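Long-range contact in myosin-2 (Saccharomyces cerevisiae, PDB 6IXO), which carries organelles and other cargo along polarized actin cables, gripping their receptors through the globular tail domain to which this chain belongs: residues A[24-35]-A[77-88]. Numbering follows the deposited sequence.
Sequences NQEITEGLLKGF and FLAQVLTTIQKV
Helix 24-32 and helix 77-88 run nearly parallel, their axes 20° apart and 9.8 Å at closest approach. The first widens into a pi-type turn at 26-32, and a type I turn runs on from Leu32 to Phe35. At the N-terminal end of the pair, Asn24 OD1 lies in the plane of the Phe77 ring at its edge, 3.5 Å from CD1; this buried oxygen has no polar partner, whereas ND2 bonds to Ser76 and a water. Ile27 CG1 meets the same ring edge at CE1, while its CG2 packs on Val81 CG2. These helices belong to the all-helical cargo-binding tail, and Trp104 of helix 97-124 packs against Leu32, Ile85 and Val88. In the middle, Thr84 OG1 lies beside its backbone N, anti to the carbonyl carbon (chi1 -62°), where it bonds back to Gln80 O at 2.8 Å; the methyl CG2 meets Leu32 CB at 3.7 Å. Thr28 crosses Thr84 at about a right angle, its CG2 3.4 Å from Thr84 OG1. A glycine in place of Thr84 would probably leave a gap against Leu32 and Thr28 and cost Gln80 O its second donor. One turn beyond Thr84, Val88 CG2 touches Lys33 CG, and CG1 reaches Phe35 CE1 at 3.6 Å.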
loop_
_atom_site.group_PDB
_atom_site.type_symbol
_atom_site.label_atom_id
_atom_site.label_comp_id
_atom_site.label_asym_id
_atom_site.label_seq_id
_atom_site.Cartn_x
_atom_site.Cartn_y
_atom_site.Cartn_z
ATOM N N ASN A 24 25.550 12.699 -10.347
ATOM C CA ASN A 24 24.852 11.459 -9.958
ATOM C C ASN A 24 25.016 11.221 -8.457
ATOM O O ASN A 24 24.117 10.750 -7.808
ATOM C CB ASN A 24 25.360 10.246 -10.747
ATOM C CG ASN A 24 24.956 10.283 -12.220
ATOM O OD1 ASN A 24 24.024 10.984 -12.605
ATOM N ND2 ASN A 24 25.654 9.513 -13.042
ATOM N N GLN A 25 26.176 11.575 -7.916
ATOM C CA GLN A 25 26.460 11.343 -6.496
ATOM C C GLN A 25 25.569 12.216 -5.591
ATOM O O GLN A 25 24.996 11.750 -4.579
ATOM C CB GLN A 25 27.951 11.600 -6.241
ATOM C CG GLN A 25 28.471 11.013 -4.941
ATOM C CD GLN A 25 28.270 11.934 -3.750
ATOM O OE1 GLN A 25 28.112 13.157 -3.903
ATOM N NE2 GLN A 25 28.272 11.354 -2.551
ATOM N N GLU A 26 25.443 13.483 -5.965
ATOM C CA GLU A 26 24.510 14.412 -5.328
ATOM C C GLU A 26 23.112 13.927 -5.341
ATOM O O GLU A 26 22.422 13.978 -4.323
ATOM C CB GLU A 26 24.540 15.790 -6.041
ATOM C CG GLU A 26 25.481 16.746 -5.449
ATOM C CD GLU A 26 25.399 18.162 -6.094
ATOM O OE1 GLU A 26 24.292 18.592 -6.522
ATOM O OE2 GLU A 26 26.446 18.827 -6.152
ATOM N N ILE A 27 22.670 13.480 -6.509
ATOM C CA ILE A 27 21.289 13.026 -6.643
ATOM C C ILE A 27 21.047 11.741 -5.869
ATOM O O ILE A 27 20.082 11.648 -5.099
ATOM C CB ILE A 27 20.931 12.807 -8.126
ATOM C CG1 ILE A 27 21.047 14.136 -8.900
ATOM C CG2 ILE A 27 19.549 12.353 -8.272
ATOM C CD1 ILE A 27 20.036 15.150 -8.480
ATOM N N THR A 28 21.914 10.746 -6.053
ATOM C CA THR A 28 21.636 9.454 -5.399
ATOM C C THR A 28 21.872 9.496 -3.893
ATOM O O THR A 28 21.074 8.946 -3.109
ATOM C CB THR A 28 22.457 8.303 -6.023
ATOM O OG1 THR A 28 23.848 8.552 -5.873
ATOM C CG2 THR A 28 22.118 8.129 -7.495
ATOM N N GLU A 29 22.948 10.138 -3.457
ATOM C CA GLU A 29 23.249 10.135 -2.032
ATOM C C GLU A 29 22.527 11.265 -1.289
ATOM O O GLU A 29 22.080 11.069 -0.186
ATOM C CB GLU A 29 24.769 10.224 -1.797
ATOM C CG GLU A 29 25.578 9.120 -2.494
ATOM C CD GLU A 29 25.175 7.696 -2.054
ATOM O OE1 GLU A 29 25.117 7.428 -0.828
ATOM O OE2 GLU A 29 24.917 6.850 -2.941
ATOM N N GLY A 30 22.417 12.450 -1.889
ATOM C CA GLY A 30 21.823 13.590 -1.206
ATOM C C GLY A 30 20.305 13.671 -1.351
ATOM O O GLY A 30 19.573 13.792 -0.378
ATOM N N LEU A 31 19.820 13.624 -2.583
ATOM C CA LEU A 31 18.401 13.855 -2.812
ATOM C C LEU A 31 17.589 12.596 -2.541
ATOM O O LEU A 31 16.545 12.626 -1.876
ATOM C CB LEU A 31 18.164 14.316 -4.255
ATOM C CG LEU A 31 16.695 14.597 -4.592
ATOM C CD1 LEU A 31 16.186 15.785 -3.819
ATOM C CD2 LEU A 31 16.534 14.806 -6.087
ATOM N N LEU A 32 18.049 11.480 -3.083
ATOM C CA LEU A 32 17.224 10.287 -3.005
ATOM C C LEU A 32 17.423 9.554 -1.654
ATOM O O LEU A 32 16.472 9.406 -0.894
ATOM C CB LEU A 32 17.514 9.355 -4.171
ATOM C CG LEU A 32 17.290 9.995 -5.549
ATOM C CD1 LEU A 32 17.677 8.974 -6.602
ATOM C CD2 LEU A 32 15.839 10.461 -5.748
ATOM N N LYS A 33 18.631 9.093 -1.351
ATOM C CA LYS A 33 18.817 8.362 -0.078
ATOM C C LYS A 33 18.593 9.301 1.096
ATOM O O LYS A 33 18.247 8.871 2.187
ATOM C CB LYS A 33 20.215 7.735 0.022
ATOM C CG LYS A 33 20.470 6.648 -1.006
ATOM C CD LYS A 33 21.811 5.976 -0.740
ATOM C CE LYS A 33 22.233 5.105 -1.920
ATOM N NZ LYS A 33 23.513 4.392 -1.651
ATOM N N GLY A 34 18.750 10.605 0.860
ATOM C CA GLY A 34 18.642 11.584 1.929
ATOM C C GLY A 34 17.260 12.218 2.045
ATOM O O GLY A 34 17.106 13.245 2.706
ATOM N N PHE A 35 16.265 11.642 1.375
ATOM C CA PHE A 35 14.906 12.195 1.405
ATOM C C PHE A 35 14.376 12.413 2.846
ATOM O O PHE A 35 14.718 11.657 3.778
ATOM C CB PHE A 35 13.936 11.275 0.645
ATOM C CG PHE A 35 13.485 10.051 1.450
ATOM C CD1 PHE A 35 14.310 8.928 1.582
ATOM C CD2 PHE A 35 12.230 10.027 2.049
ATOM C CE1 PHE A 35 13.889 7.792 2.322
ATOM C CE2 PHE A 35 11.795 8.886 2.797
ATOM C CZ PHE A 35 12.639 7.776 2.922
ATOM N N PHE A 77 22.333 8.767 -15.718
ATOM C CA PHE A 77 21.581 9.391 -14.637
ATOM C C PHE A 77 20.315 8.585 -14.261
ATOM O O PHE A 77 20.062 8.303 -13.084
ATOM C CB PHE A 77 21.246 10.809 -15.082
ATOM C CG PHE A 77 20.278 11.553 -14.198
ATOM C CD1 PHE A 77 20.709 12.165 -13.024
ATOM C CD2 PHE A 77 18.961 11.728 -14.602
ATOM C CE1 PHE A 77 19.839 12.903 -12.256
ATOM C CE2 PHE A 77 18.085 12.475 -13.850
ATOM C CZ PHE A 77 18.527 13.064 -12.670
ATOM N N LEU A 78 19.544 8.190 -15.269
ATOM C CA LEU A 78 18.280 7.486 -15.040
ATOM C C LEU A 78 18.483 6.101 -14.442
ATOM O O LEU A 78 17.738 5.697 -13.554
ATOM C CB LEU A 78 17.503 7.351 -16.344
ATOM C CG LEU A 78 16.932 8.648 -16.864
ATOM C CD1 LEU A 78 16.516 8.489 -18.342
ATOM C CD2 LEU A 78 15.814 9.121 -16.011
ATOM N N ALA A 79 19.467 5.362 -14.948
ATOM C CA ALA A 79 19.751 4.046 -14.398
ATOM C C ALA A 79 20.083 4.144 -12.913
ATOM O O ALA A 79 19.642 3.315 -12.122
ATOM C CB ALA A 79 20.881 3.393 -15.144
ATOM N N GLN A 80 20.859 5.156 -12.537
ATOM C CA GLN A 80 21.153 5.407 -11.129
ATOM C C GLN A 80 19.912 5.766 -10.321
ATOM O O GLN A 80 19.731 5.282 -9.182
ATOM C CB GLN A 80 22.164 6.535 -10.989
ATOM C CG GLN A 80 23.556 6.146 -11.405
ATOM C CD GLN A 80 24.416 5.817 -10.219
ATOM O OE1 GLN A 80 23.983 5.131 -9.287
ATOM N NE2 GLN A 80 25.642 6.330 -10.226
ATOM N N VAL A 81 19.071 6.629 -10.892
ATOM C CA VAL A 81 17.843 7.041 -10.219
ATOM C C VAL A 81 16.934 5.818 -9.998
ATOM O O VAL A 81 16.429 5.600 -8.891
ATOM C CB VAL A 81 17.088 8.137 -11.019
ATOM C CG1 VAL A 81 15.635 8.232 -10.556
ATOM C CG2 VAL A 81 17.778 9.463 -10.822
ATOM N N LEU A 82 16.746 5.004 -11.032
ATOM C CA LEU A 82 15.826 3.854 -10.900
ATOM C C LEU A 82 16.299 2.876 -9.801
ATOM O O LEU A 82 15.507 2.445 -8.924
ATOM C CB LEU A 82 15.705 3.132 -12.245
ATOM C CG LEU A 82 14.998 3.942 -13.337
ATOM C CD1 LEU A 82 15.373 3.449 -14.725
ATOM C CD2 LEU A 82 13.516 3.858 -13.160
ATOM N N THR A 83 17.584 2.539 -9.858
ATOM C CA THR A 83 18.198 1.612 -8.916
ATOM C C THR A 83 18.074 2.140 -7.504
ATOM O O THR A 83 17.719 1.400 -6.577
ATOM C CB THR A 83 19.706 1.389 -9.220
ATOM O OG1 THR A 83 19.853 0.856 -10.539
ATOM C CG2 THR A 83 20.304 0.395 -8.208
ATOM N N THR A 84 18.378 3.426 -7.335
ATOM C CA THR A 84 18.446 4.002 -5.999
ATOM C C THR A 84 17.063 4.062 -5.370
ATOM O O THR A 84 16.880 3.721 -4.189
ATOM C CB THR A 84 19.106 5.415 -6.019
ATOM O OG1 THR A 84 20.458 5.286 -6.486
ATOM C CG2 THR A 84 19.108 6.033 -4.613
ATOM N N ILE A 85 16.072 4.477 -6.138
ATOM C CA ILE A 85 14.738 4.587 -5.538
ATOM C C ILE A 85 14.270 3.201 -5.109
ATOM O O ILE A 85 13.777 3.024 -4.000
ATOM C CB ILE A 85 13.706 5.193 -6.516
ATOM C CG1 ILE A 85 14.006 6.712 -6.702
ATOM C CG2 ILE A 85 12.291 4.952 -5.990
ATOM C CD1 ILE A 85 13.112 7.420 -7.773
ATOM N N GLN A 86 14.440 2.222 -5.983
ATOM C CA GLN A 86 13.950 0.883 -5.632
ATOM C C GLN A 86 14.686 0.400 -4.383
ATOM O O GLN A 86 14.081 -0.153 -3.458
ATOM C CB GLN A 86 14.161 -0.101 -6.783
ATOM C CG GLN A 86 13.665 -1.531 -6.408
ATOM C CD GLN A 86 13.339 -2.414 -7.606
ATOM O OE1 GLN A 86 12.777 -1.964 -8.621
ATOM N NE2 GLN A 86 13.658 -3.678 -7.482
ATOM N N LYS A 87 15.998 0.616 -4.363
ATOM C CA LYS A 87 16.805 0.246 -3.205
ATOM C C LYS A 87 16.327 0.953 -1.945
ATOM O O LYS A 87 16.235 0.347 -0.871
ATOM C CB LYS A 87 18.283 0.553 -3.445
ATOM C CG LYS A 87 19.161 0.202 -2.240
ATOM C CD LYS A 87 20.656 0.264 -2.560
ATOM C CE LYS A 87 21.498 -0.294 -1.414
ATOM N NZ LYS A 87 22.962 -0.184 -1.664
ATOM N N VAL A 88 16.014 2.237 -2.056
ATOM C CA VAL A 88 15.519 2.959 -0.894
ATOM C C VAL A 88 14.221 2.340 -0.379
ATOM O O VAL A 88 14.028 2.185 0.826
ATOM C CB VAL A 88 15.297 4.472 -1.211
ATOM C CG1 VAL A 88 14.523 5.136 -0.095
ATOM C CG2 VAL A 88 16.689 5.165 -1.365
HETATM O O HOH W 1 28.083 8.241 -11.763
#